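Local coordinates for protein putative xanthine dehydrogenase YAGS fad-binding subunit (Escherichia coli, PDB 5G5G) that probably oxidises aldehydes as the molybdenum-bearing subunit of a periplasmic aldehyde oxidase, holding a pterin cytosine dinucleotide and a dioxothiomolybdenum centre, at residues C[349-354]-C[438-443]; C[507-512]-C[690-695]; C[583-588]-C[611-616]; C[315-320]-C[354-359]. All blocks are in the same frame, centred on the assembly; numbering follows the deposited sequence.

Interaction 1: C[349-354]-C[438-443]; sequences MRAPGE and GFRNNL. With MOS (dioxothiomolybdenum(VI) ion), chain Z; MCN (pterin cytosine dinucleotide), chain Y.
R440 NH1 is gripped by two oxygens of 349-354. It donates to P352 O at 2.8 Å, from a position tilted 25° off the carbonyl plane. It also makes a salt bridge to E354 OE1 at 2.7 Å, although as a hydrogen bond this one is bent and weak. The E354 carboxylate stands nearly upright to the guanidinium, with the two planes 83° apart. The R440 chain leaves with CG anti to the backbone N, then bends at chi2 (69°), which lays one face of the guanidinium against A351. There A351 CA sits 3.7 Å above the guanidinium plane, over its centre. NH2 lies beside the proline ring, 3.5 Å from P352 CD, and makes a salt bridge with E692. This loop is part of the molybdenum pocket of a xanthine dehydrogenase-type enzyme. P352 CD also lies 3.5 Å from the sulfur of the molybdenum group, so this carbon touches both R440 and the metal group. With R440 cut back to an alanine, E354 OE1 and E692 OE1 would probably lose their shared charged mate, and A351 the flat group it packs on. The other E354 oxygen, OE2, meets the F439 ring at its edge, 4.0 Å from CE2, and is hydrogen-bonded to Q321. E354 CG covers F439 O at 3.4 Å, and that buried carbonyl oxygen has no polar partner in the model.

Interaction 2: C[507-512]-C[690-695]; sequences GGQWGA and VGELGL. With MCN (pterin cytosine dinucleotide), chain Y; MOS (dioxothiomolybdenum(VI) ion), chain Z.
Q509 OE1 accepts two backbone N-H groups of 690-695. E692 N is 3.0 Å away, tilted a little from the carbonyl plane. L693 N is 2.8 Å from Q509 OE1 and stands well above that plane, with a straighter N-H...O angle of 165°. Q509 chi1 (65°) sets CG between the backbone N and carbonyl carbon, and the extended chain carries the amide to the turn. Q509 NE2 makes weak hydrogen bonds to N441 O and T585 OG1. E692 OE1 lies 3.1 Å from G508 C and makes a salt bridge to R440. The segment entering helix 511-534 and the 690-691 loop close on the diphosphate of the pterin cytosine dinucleotide. G511 N and A512 N bind its oxygens O1B and O1A; V690 N and G691 N both grip O2A. G508 N donates to O2 of the molybdenum group at 2.9 Å, and the E692 carboxylate lines that pocket. A leucine in place of Q509 would probably leave the amides of E692 and L693 without their shared acceptor. Outside this core the contact is looser. The V690 side chain turns away, 5.0 Å from 507-512, its CG1 against the cofactor. W510, partly exposed, also points away and rests on L443.

Interaction 3: C[583-588]-C[611-616]; sequences QSTFAG and CAAGRI. With MCN (pterin cytosine dinucleotide), chain Y.
C611 starts the contact with its SG against A587 CB at 4.1 Å, in a non-hydrogen-bonded antiparallel pair. Its CA also makes a C-H...O contact with F586 O. A612 follows as the hydrogen-bonded pair of F586. A612 N donates to F586 O at 2.8 Å, almost straight at 174°, and A612 O takes F586 N at 3.1 Å. These strands, 584-596 and 602-612, form a beta hairpin inside a larger sheet, with strand 429-441 next to the first and 669-674 next to the second. The F586 and A612 side chains share one face and pack against helix 401-412. The C611 and A587 side chains lie on the other face, where C611 also touches F674. At A613 the regular pairing has ended, and contact passes to T585. T585 chi1 (69°) sets CG2 anti to the carbonyl carbon, and this methyl lies 4.0 Å from A613 CA. T585 OG1 points elsewhere, to R440 O. G614 then turns the chain with a positive phi of 66°, its N held by D677. R615 O accepts a hydrogen bond from N4 of the pterin cytosine dinucleotide at 2.9 Å, which anchors the cytosine end of the cofactor, and the R615 guanidinium pairs with D13. I616 sits off the plane of the same base, to one side and outside its rim, with CG2 4.0 Å from O2 and CD1 4.1 Å from N4.

Interaction 4: C[315-320]-C[354-359]; sequences TPETAV and EAPGLM
E317 lies against P356 where an inverse gamma turn, centred on T318, meets the first turn of helix 354-372. The turn is closed by A319 N bonding to E317 O at 2.7 Å. E317 has CG anti to the backbone N (chi1 -176°) and then bends at chi2 (67°). The bend brings OE2 up to the CG-CD edge of the proline ring, nearly in the ring's plane; the two side chains cross at about a right angle. OE2 comes 3.3 Å from P356 CG, and the aliphatic E317 CG lies 3.6 Å from that same carbon. The polar end is satisfied from elsewhere: OE2 takes G353 N, at the N-cap position before the helix, and makes a salt bridge with R282. One carboxylate oxygen thus ties the turn to the start of the helix. E354 behaves differently. Its CB points away from the turn, but the bent chain turns the carboxylate back that way, near enough for a water to bridge. The water donates to E354 OE1 at 2.9 Å and lies 2.7 Å from T318 OG1, so the two side chains meet through it. OE1 is also paired with R440. T318 directs OG1 between its backbone N and carbonyl carbon (chi1 47°), which aims the hydroxyl at this water. The A319 methyl, CB, packs 3.9 Å from G357 CA. The backbones are close here, with A319 CA and G357 CA 4.2 Å apart. There is no room for a side chain at G357, whose CA makes a C-H...O contact with A319 O at 3.2 Å.

How the interactions relate
Interaction 4 comes first along the chain. It folds the loop after strand 299-310 onto the start of helix 354-372, closing a loop that contains strand 331-340. Interaction 1 opens at 349-354, before interaction 4 has closed, so the two cross and share E354. It closes at 438-443, joining the two molybdopterin cofactor-binding domains. Interaction 2 opens later, at 507-512, and closes only at 690-695. Interaction 3, a hairpin contact, is nested inside that long loop. Strands 429-441 and 584-596 are sheet neighbours and link interactions 1 and 3. Interactions 1 and 2 meet around the molybdenum, and interactions 1, 2 and 3 all touch the dinucleotide cofactor.

Interaction 1: C[349-354]-C[438-443]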
# COMPACT_ATOMS: atom_id res chain seq x y z
N MET C 349 -6.26 10.49 6.82
CA MET C 349 -5.21 9.90 6.03
C MET C 349 -4.27 11.04 5.64
O MET C 349 -4.72 12.18 5.48
CB MET C 349 -5.77 9.20 4.82
CG MET C 349 -4.72 8.56 3.94
SD MET C 349 -5.49 7.45 2.70
CE MET C 349 -4.21 7.18 1.49
N ARG C 350 -3.00 10.68 5.56
CA ARG C 350 -1.85 11.62 5.32
C ARG C 350 -2.30 12.94 4.69
O ARG C 350 -2.77 12.96 3.56
CB ARG C 350 -0.81 10.93 4.47
CG ARG C 350 0.56 11.63 4.50
CD ARG C 350 1.53 10.76 3.75
NE ARG C 350 2.91 11.18 3.94
CZ ARG C 350 4.00 10.44 3.69
NH1 ARG C 350 3.89 9.25 3.15
NH2 ARG C 350 5.21 10.93 3.92
N ALA C 351 -2.14 14.02 5.45
CA ALA C 351 -2.59 15.39 5.08
C ALA C 351 -4.11 15.44 4.87
O ALA C 351 -4.62 15.84 3.81
CB ALA C 351 -1.84 15.93 3.86
N PRO C 352 -4.86 15.13 5.92
CA PRO C 352 -6.31 15.22 5.82
C PRO C 352 -6.70 16.64 5.45
O PRO C 352 -6.13 17.62 6.00
CB PRO C 352 -6.82 14.90 7.23
CG PRO C 352 -5.61 14.84 8.08
CD PRO C 352 -4.41 14.70 7.25
N GLY C 353 -7.61 16.72 4.50
CA GLY C 353 -8.09 18.00 4.00
C GLY C 353 -7.19 18.57 2.93
O GLY C 353 -7.65 18.79 1.80
N GLU C 354 -5.91 18.87 3.24
CA GLU C 354 -5.05 19.47 2.22
C GLU C 354 -4.78 18.54 1.05
O GLU C 354 -4.72 18.97 -0.09
CB GLU C 354 -3.71 19.96 2.82
CG GLU C 354 -3.77 21.40 3.29
CD GLU C 354 -4.42 21.60 4.62
OE1 GLU C 354 -4.75 20.63 5.33
OE2 GLU C 354 -4.59 22.78 4.98
N GLY C 438 2.32 22.99 -2.82
CA GLY C 438 1.95 22.35 -1.60
C GLY C 438 1.93 23.31 -0.42
O GLY C 438 2.64 24.30 -0.39
N PHE C 439 1.11 22.99 0.56
CA PHE C 439 0.83 23.81 1.71
C PHE C 439 0.35 22.90 2.81
O PHE C 439 -0.53 22.06 2.57
CB PHE C 439 -0.28 24.81 1.37
CG PHE C 439 -0.74 25.64 2.55
CD1 PHE C 439 -0.01 26.76 2.91
CD2 PHE C 439 -1.80 25.21 3.38
CE1 PHE C 439 -0.38 27.52 4.02
CE2 PHE C 439 -2.15 25.92 4.53
CZ PHE C 439 -1.44 27.09 4.82
N ARG C 440 0.84 23.12 4.02
CA ARG C 440 0.39 22.37 5.22
C ARG C 440 0.77 23.14 6.44
O ARG C 440 1.91 23.61 6.54
CB ARG C 440 1.00 20.98 5.25
CG ARG C 440 0.49 20.05 6.33
CD ARG C 440 -0.95 19.60 6.14
NE ARG C 440 -1.33 18.74 7.25
CZ ARG C 440 -2.56 18.31 7.52
NH1 ARG C 440 -3.60 18.67 6.76
NH2 ARG C 440 -2.77 17.49 8.55
N ASN C 441 -0.16 23.34 7.35
CA ASN C 441 0.13 24.08 8.54
C ASN C 441 1.17 23.37 9.46
O ASN C 441 1.38 22.15 9.38
CB ASN C 441 -1.14 24.41 9.30
CG ASN C 441 -1.95 25.53 8.63
OD1 ASN C 441 -1.38 26.44 8.05
ND2 ASN C 441 -3.25 25.47 8.75
N ASN C 442 1.80 24.19 10.30
CA ASN C 442 2.68 23.70 11.33
C ASN C 442 1.95 23.82 12.65
O ASN C 442 1.55 24.91 13.01
CB ASN C 442 3.96 24.51 11.37
CG ASN C 442 4.92 24.01 12.41
OD1 ASN C 442 5.35 22.88 12.33
ND2 ASN C 442 5.26 24.85 13.38
N LEU C 443 1.80 22.71 13.37
CA LEU C 443 0.99 22.65 14.59
C LEU C 443 1.88 22.32 15.80
O LEU C 443 2.87 21.64 15.67
CB LEU C 443 -0.07 21.56 14.45
CG LEU C 443 -1.03 21.68 13.26
CD1 LEU C 443 -1.97 20.46 13.21
CD2 LEU C 443 -1.83 22.98 13.29
MO MOS Z . -1.24 11.89 9.86
S MOS Z . -3.31 11.79 8.81
O1 MOS Z . -1.56 10.59 11.03
O2 MOS Z . -2.17 13.55 10.73
N1 MCN Y . 11.94 15.60 9.65
C2 MCN Y . 13.30 16.14 9.67
N3 MCN Y . 13.08 17.63 9.93
C4 MCN Y . 12.00 18.40 9.99
C5 MCN Y . 10.74 17.58 10.06
C6 MCN Y . 10.77 16.30 9.82
O2 MCN Y . 14.29 15.63 9.57
N4 MCN Y . 11.92 19.67 10.09
C1' MCN Y . 11.94 14.21 9.22
C2D MCN Y . 12.40 13.24 10.37
O2' MCN Y . 12.96 12.06 9.81
C3' MCN Y . 11.11 13.00 10.98
C4D MCN Y . 9.97 12.84 9.87
O4D MCN Y . 10.60 13.80 8.90
O3' MCN Y . 10.95 11.82 11.85
C5' MCN Y . 8.63 13.24 10.03
O5' MCN Y . 8.45 14.27 10.98
PA MCN Y . 7.12 15.06 10.97
O1A MCN Y . 7.07 15.86 12.27
O2A MCN Y . 6.93 15.74 9.65
O3A MCN Y . 5.94 13.87 11.05
PB MCN Y . 5.47 13.19 12.41
O1B MCN Y . 4.39 13.96 13.02
O2B MCN Y . 6.67 12.83 13.22
O3B MCN Y . 4.98 11.83 11.80
C10 MCN Y . 3.59 11.74 11.26
C9' MCN Y . 3.51 11.80 9.78
C8' MCN Y . 1.94 11.84 9.39
S8' MCN Y . 0.87 12.81 10.24
C7' MCN Y . 1.57 10.97 8.59
S7' MCN Y . -0.15 10.71 8.19
C6' MCN Y . 2.56 10.19 7.66
C7 MCN Y . 3.98 10.88 7.89
O9' MCN Y . 4.34 10.91 9.22
N5' MCN Y . 2.60 8.78 8.31
C4A MCN Y . 3.72 7.86 7.94
N8' MCN Y . 4.98 10.01 7.23
C4B MCN Y . 4.96 8.68 7.43
N1' MCN Y . 6.02 7.92 6.92
C2' MCN Y . 6.21 6.58 7.27
N2' MCN Y . 7.14 5.89 6.81
N3' MCN Y . 5.09 5.94 7.70
C4' MCN Y . 3.92 6.44 8.25
O4' MCN Y . 2.88 5.93 8.73

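Interaction 2: C[507-512]-C[690-695]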
# COMPACT_ATOMS: atom_id res chain seq x y z
N GLY C 507 1.53 12.53 14.42
CA GLY C 507 0.32 12.97 13.83
C GLY C 507 0.45 14.45 13.52
O GLY C 507 1.29 15.13 14.12
N GLY C 508 -0.34 14.91 12.56
CA GLY C 508 -0.42 16.33 12.18
C GLY C 508 0.88 16.96 11.73
O GLY C 508 1.05 18.22 11.78
N GLN C 509 1.81 16.11 11.32
CA GLN C 509 3.24 16.43 11.15
C GLN C 509 3.80 17.32 12.24
O GLN C 509 4.56 18.24 11.95
CB GLN C 509 3.57 16.94 9.73
CG GLN C 509 2.95 18.27 9.27
CD GLN C 509 3.55 18.80 7.99
OE1 GLN C 509 3.97 18.07 7.11
NE2 GLN C 509 3.57 20.12 7.88
N TRP C 510 3.38 17.13 13.47
CA TRP C 510 3.94 17.89 14.60
C TRP C 510 4.98 17.06 15.35
O TRP C 510 5.63 17.55 16.28
CB TRP C 510 2.89 18.40 15.59
CG TRP C 510 2.04 17.32 16.25
CD1 TRP C 510 2.48 16.20 16.94
CD2 TRP C 510 0.61 17.27 16.30
NE1 TRP C 510 1.40 15.46 17.39
CE2 TRP C 510 0.25 16.10 17.02
CE3 TRP C 510 -0.41 18.06 15.73
CZ2 TRP C 510 -1.09 15.70 17.19
CZ3 TRP C 510 -1.79 17.68 15.95
CH2 TRP C 510 -2.10 16.52 16.67
N GLY C 511 5.10 15.78 14.98
CA GLY C 511 5.88 14.84 15.80
C GLY C 511 7.35 15.17 15.93
O GLY C 511 7.89 15.13 17.06
N ALA C 512 8.04 15.42 14.80
CA ALA C 512 9.47 15.71 14.87
C ALA C 512 9.79 16.93 15.71
O ALA C 512 10.64 16.91 16.60
CB ALA C 512 10.04 15.91 13.50
N VAL C 690 7.21 18.03 7.99
CA VAL C 690 7.38 17.69 6.56
C VAL C 690 6.62 16.48 6.04
O VAL C 690 6.39 16.36 4.82
CB VAL C 690 8.86 17.56 6.20
CG1 VAL C 690 9.42 16.19 6.59
CG2 VAL C 690 9.11 17.91 4.73
N GLY C 691 6.33 15.56 6.92
CA GLY C 691 5.76 14.27 6.53
C GLY C 691 4.41 14.29 5.81
O GLY C 691 4.14 13.35 5.05
N GLU C 692 3.61 15.33 6.06
CA GLU C 692 2.36 15.55 5.34
C GLU C 692 2.51 16.52 4.19
O GLU C 692 1.95 16.28 3.11
CB GLU C 692 1.26 15.96 6.32
CG GLU C 692 0.90 14.89 7.36
CD GLU C 692 -0.28 15.32 8.23
OE1 GLU C 692 -0.21 16.37 8.91
OE2 GLU C 692 -1.30 14.58 8.18
N LEU C 693 3.30 17.57 4.39
CA LEU C 693 3.62 18.56 3.36
C LEU C 693 4.05 17.87 2.06
O LEU C 693 3.64 18.25 0.97
CB LEU C 693 4.74 19.49 3.85
CG LEU C 693 5.27 20.41 2.74
CD1 LEU C 693 4.22 21.43 2.29
CD2 LEU C 693 6.54 21.07 3.26
N GLY C 694 4.84 16.81 2.20
CA GLY C 694 5.40 16.15 1.04
C GLY C 694 4.39 15.68 0.07
O GLY C 694 4.70 15.54 -1.12
N LEU C 695 3.22 15.28 0.57
CA LEU C 695 2.12 14.82 -0.28
C LEU C 695 1.30 15.94 -0.96
O LEU C 695 0.70 15.75 -2.00
CB LEU C 695 1.17 13.96 0.57
CG LEU C 695 -0.04 13.36 -0.09
CD1 LEU C 695 0.36 12.47 -1.24
CD2 LEU C 695 -0.87 12.54 0.90
N1 MCN Y . 11.94 15.60 9.65
C2 MCN Y . 13.30 16.14 9.67
N3 MCN Y . 13.08 17.63 9.93
C4 MCN Y . 12.00 18.40 9.99
C5 MCN Y . 10.74 17.58 10.06
C6 MCN Y . 10.77 16.30 9.82
O2 MCN Y . 14.29 15.63 9.57
N4 MCN Y . 11.92 19.67 10.09
C1' MCN Y . 11.94 14.21 9.22
C2D MCN Y . 12.40 13.24 10.37
O2' MCN Y . 12.96 12.06 9.81
C3' MCN Y . 11.11 13.00 10.98
C4D MCN Y . 9.97 12.84 9.87
O4D MCN Y . 10.60 13.80 8.90
O3' MCN Y . 10.95 11.82 11.85
C5' MCN Y . 8.63 13.24 10.03
O5' MCN Y . 8.45 14.27 10.98
PA MCN Y . 7.12 15.06 10.97
O1A MCN Y . 7.07 15.86 12.27
O2A MCN Y . 6.93 15.74 9.65
O3A MCN Y . 5.94 13.87 11.05
PB MCN Y . 5.47 13.19 12.41
O1B MCN Y . 4.39 13.96 13.02
O2B MCN Y . 6.67 12.83 13.22
O3B MCN Y . 4.98 11.83 11.80
C10 MCN Y . 3.59 11.74 11.26
C9' MCN Y . 3.51 11.80 9.78
C8' MCN Y . 1.94 11.84 9.39
S8' MCN Y . 0.87 12.81 10.24
C7' MCN Y . 1.57 10.97 8.59
S7' MCN Y . -0.15 10.71 8.19
C6' MCN Y . 2.56 10.19 7.66
C7 MCN Y . 3.98 10.88 7.89
O9' MCN Y . 4.34 10.91 9.22
N5' MCN Y . 2.60 8.78 8.31
C4A MCN Y . 3.72 7.86 7.94
N8' MCN Y . 4.98 10.01 7.23
C4B MCN Y . 4.96 8.68 7.43
N1' MCN Y . 6.02 7.92 6.92
C2' MCN Y . 6.21 6.58 7.27
N2' MCN Y . 7.14 5.89 6.81
N3' MCN Y . 5.09 5.94 7.70
C4' MCN Y . 3.92 6.44 8.25
O4' MCN Y . 2.88 5.93 8.73
MO MOS Z . -1.24 11.89 9.86
S MOS Z . -3.31 11.79 8.81
O1 MOS Z . -1.56 10.59 11.03
O2 MOS Z . -2.17 13.55 10.73

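Interaction 3: C[583-588]-C[611-616]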
# COMPACT_ATOMS: atom_id res chain seq x y z
N GLN C 583 1.75 29.79 11.13
CA GLN C 583 2.91 28.93 10.92
C GLN C 583 2.51 27.86 9.92
O GLN C 583 1.58 27.05 10.18
CB GLN C 583 3.36 28.28 12.21
CG GLN C 583 3.67 29.28 13.31
CD GLN C 583 4.29 28.63 14.53
OE1 GLN C 583 4.94 27.58 14.43
NE2 GLN C 583 4.09 29.26 15.69
N SER C 584 3.20 27.84 8.79
CA SER C 584 2.88 26.85 7.76
C SER C 584 4.17 26.39 7.09
O SER C 584 5.29 26.91 7.38
CB SER C 584 1.92 27.47 6.70
OG SER C 584 0.77 28.08 7.32
N THR C 585 3.97 25.41 6.23
CA THR C 585 5.00 24.82 5.40
C THR C 585 4.54 24.80 3.96
O THR C 585 3.35 24.74 3.68
CB THR C 585 5.36 23.39 5.90
OG1 THR C 585 4.27 22.49 5.68
CG2 THR C 585 5.75 23.45 7.36
N PHE C 586 5.52 24.87 3.04
CA PHE C 586 5.26 25.10 1.62
C PHE C 586 6.11 24.19 0.76
O PHE C 586 7.22 23.77 1.15
CB PHE C 586 5.58 26.58 1.27
CG PHE C 586 4.80 27.56 2.10
CD1 PHE C 586 3.55 27.96 1.71
CD2 PHE C 586 5.31 28.03 3.29
CE1 PHE C 586 2.79 28.83 2.48
CE2 PHE C 586 4.56 28.88 4.09
CZ PHE C 586 3.30 29.29 3.65
N ALA C 587 5.62 23.91 -0.44
CA ALA C 587 6.36 23.16 -1.44
C ALA C 587 6.03 23.57 -2.85
O ALA C 587 4.95 24.11 -3.11
CB ALA C 587 6.10 21.64 -1.31
N GLY C 588 6.93 23.25 -3.76
CA GLY C 588 6.68 23.33 -5.18
C GLY C 588 6.99 21.96 -5.78
O GLY C 588 8.08 21.42 -5.57
N CYS C 611 10.88 21.87 -0.93
CA CYS C 611 10.15 22.05 0.32
C CYS C 611 10.79 23.07 1.25
O CYS C 611 12.05 23.14 1.37
CB CYS C 611 10.12 20.71 1.04
SG CYS C 611 9.27 19.46 0.12
N ALA C 612 9.91 23.82 1.93
CA ALA C 612 10.28 24.73 3.01
C ALA C 612 9.50 24.31 4.26
O ALA C 612 8.28 24.53 4.38
CB ALA C 612 9.94 26.15 2.62
N ALA C 613 10.22 23.63 5.17
CA ALA C 613 9.62 22.98 6.34
C ALA C 613 10.44 23.27 7.60
O ALA C 613 10.69 22.42 8.46
CB ALA C 613 9.51 21.50 6.07
N GLY C 614 10.83 24.52 7.75
CA GLY C 614 11.77 24.91 8.85
C GLY C 614 13.16 24.31 8.70
O GLY C 614 13.54 23.82 7.63
N ARG C 615 13.88 24.29 9.80
CA ARG C 615 15.19 23.58 9.87
C ARG C 615 14.97 22.10 9.71
O ARG C 615 14.16 21.52 10.45
CB ARG C 615 15.85 23.87 11.20
CG ARG C 615 17.05 22.95 11.51
CD ARG C 615 17.72 23.40 12.78
NE ARG C 615 18.44 24.65 12.63
CZ ARG C 615 18.77 25.46 13.65
NH1 ARG C 615 18.33 25.23 14.90
NH2 ARG C 615 19.50 26.55 13.42
N ILE C 616 15.65 21.48 8.76
CA ILE C 616 15.58 20.05 8.58
C ILE C 616 16.52 19.35 9.55
O ILE C 616 17.72 19.67 9.64
CB ILE C 616 15.92 19.66 7.12
CG1 ILE C 616 14.89 20.32 6.17
CG2 ILE C 616 15.99 18.15 6.99
CD1 ILE C 616 13.49 19.84 6.32
N1 MCN Y . 11.94 15.60 9.65
C2 MCN Y . 13.30 16.14 9.67
N3 MCN Y . 13.08 17.63 9.93
C4 MCN Y . 12.00 18.40 9.99
C5 MCN Y . 10.74 17.58 10.06
C6 MCN Y . 10.77 16.30 9.82
O2 MCN Y . 14.29 15.63 9.57
N4 MCN Y . 11.92 19.67 10.09
C1' MCN Y . 11.94 14.21 9.22
C2D MCN Y . 12.40 13.24 10.37
O2' MCN Y . 12.96 12.06 9.81
C3' MCN Y . 11.11 13.00 10.98
C4D MCN Y . 9.97 12.84 9.87
O4D MCN Y . 10.60 13.80 8.90
O3' MCN Y . 10.95 11.82 11.85
C5' MCN Y . 8.63 13.24 10.03
O5' MCN Y . 8.45 14.27 10.98
PA MCN Y . 7.12 15.06 10.97
O1A MCN Y . 7.07 15.86 12.27
O2A MCN Y . 6.93 15.74 9.65
O3A MCN Y . 5.94 13.87 11.05
PB MCN Y . 5.47 13.19 12.41
O1B MCN Y . 4.39 13.96 13.02
O2B MCN Y . 6.67 12.83 13.22
O3B MCN Y . 4.98 11.83 11.80
C10 MCN Y . 3.59 11.74 11.26
C9' MCN Y . 3.51 11.80 9.78
C8' MCN Y . 1.94 11.84 9.39
S8' MCN Y . 0.87 12.81 10.24
C7' MCN Y . 1.57 10.97 8.59
S7' MCN Y . -0.15 10.71 8.19
C6' MCN Y . 2.56 10.19 7.66
C7 MCN Y . 3.98 10.88 7.89
O9' MCN Y . 4.34 10.91 9.22
N5' MCN Y . 2.60 8.78 8.31
C4A MCN Y . 3.72 7.86 7.94
N8' MCN Y . 4.98 10.01 7.23
C4B MCN Y . 4.96 8.68 7.43
N1' MCN Y . 6.02 7.92 6.92
C2' MCN Y . 6.21 6.58 7.27
N2' MCN Y . 7.14 5.89 6.81
N3' MCN Y . 5.09 5.94 7.70
C4' MCN Y . 3.92 6.44 8.25
O4' MCN Y . 2.88 5.93 8.73

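Interaction 4: C[315-320]-C[354-359]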
# COMPACT_ATOMS: atom_id res chain seq x y z
N THR C 315 -16.20 13.07 11.23
CA THR C 315 -15.49 14.28 10.77
C THR C 315 -15.71 14.56 9.25
O THR C 315 -15.75 13.64 8.46
CB THR C 315 -13.97 14.17 11.02
OG1 THR C 315 -13.33 15.37 10.57
CG2 THR C 315 -13.30 13.07 10.26
N PRO C 316 -15.79 15.86 8.87
CA PRO C 316 -15.65 16.16 7.45
C PRO C 316 -14.21 16.02 6.98
O PRO C 316 -13.28 15.96 7.77
CB PRO C 316 -16.05 17.64 7.34
CG PRO C 316 -15.93 18.20 8.73
CD PRO C 316 -16.02 17.06 9.70
N GLU C 317 -14.05 15.93 5.68
CA GLU C 317 -12.70 16.05 5.08
C GLU C 317 -12.46 17.57 4.82
O GLU C 317 -13.18 18.22 4.04
CB GLU C 317 -12.58 15.18 3.83
CG GLU C 317 -11.18 15.16 3.17
CD GLU C 317 -10.05 14.49 3.98
OE1 GLU C 317 -10.32 13.94 5.06
OE2 GLU C 317 -8.91 14.41 3.48
N THR C 318 -11.50 18.13 5.53
CA THR C 318 -11.36 19.62 5.65
C THR C 318 -10.66 20.19 4.40
O THR C 318 -9.62 20.85 4.49
CB THR C 318 -10.65 20.00 6.96
OG1 THR C 318 -9.49 19.19 7.15
CG2 THR C 318 -11.60 19.75 8.11
N ALA C 319 -11.31 20.02 3.26
CA ALA C 319 -10.68 20.32 1.99
C ALA C 319 -10.65 21.79 1.53
O ALA C 319 -10.10 22.05 0.48
CB ALA C 319 -11.32 19.45 0.91
N VAL C 320 -11.17 22.72 2.31
CA VAL C 320 -11.21 24.13 1.87
C VAL C 320 -10.24 24.97 2.67
O VAL C 320 -10.02 26.12 2.33
CB VAL C 320 -12.62 24.72 1.94
CG1 VAL C 320 -13.57 23.86 1.13
CG2 VAL C 320 -13.11 24.83 3.37
N GLU C 354 -5.91 18.87 3.24
CA GLU C 354 -5.05 19.47 2.22
C GLU C 354 -4.78 18.54 1.05
O GLU C 354 -4.72 18.97 -0.09
CB GLU C 354 -3.71 19.96 2.82
CG GLU C 354 -3.77 21.40 3.29
CD GLU C 354 -4.42 21.60 4.62
OE1 GLU C 354 -4.75 20.63 5.33
OE2 GLU C 354 -4.59 22.78 4.98
N ALA C 355 -4.64 17.24 1.29
CA ALA C 355 -4.34 16.38 0.13
C ALA C 355 -5.46 16.50 -0.95
O ALA C 355 -5.19 16.87 -2.08
CB ALA C 355 -4.07 14.94 0.56
N PRO C 356 -6.74 16.24 -0.60
CA PRO C 356 -7.79 16.39 -1.62
C PRO C 356 -8.10 17.84 -1.97
O PRO C 356 -8.43 18.14 -3.15
CB PRO C 356 -8.99 15.65 -1.01
CG PRO C 356 -8.78 15.76 0.49
CD PRO C 356 -7.28 15.67 0.66
N GLY C 357 -7.94 18.76 -1.03
CA GLY C 357 -8.20 20.17 -1.35
C GLY C 357 -7.27 20.69 -2.41
O GLY C 357 -7.71 21.38 -3.33
N LEU C 358 -5.97 20.41 -2.27
CA LEU C 358 -4.99 20.79 -3.30
C LEU C 358 -5.13 19.98 -4.56
O LEU C 358 -4.80 20.49 -5.64
CB LEU C 358 -3.55 20.68 -2.75
CG LEU C 358 -3.27 21.70 -1.64
CD1 LEU C 358 -2.06 21.26 -0.84
CD2 LEU C 358 -3.00 23.07 -2.24
N MET C 359 -5.63 18.75 -4.46
CA MET C 359 -5.91 17.97 -5.69
C MET C 359 -6.91 18.74 -6.60
O MET C 359 -6.77 18.69 -7.82
CB MET C 359 -6.45 16.59 -5.38
CG MET C 359 -5.37 15.61 -4.95
SD MET C 359 -5.95 14.09 -4.20
CE MET C 359 -6.32 13.14 -5.65
O HOH W 1 -7.05 20.45 7.15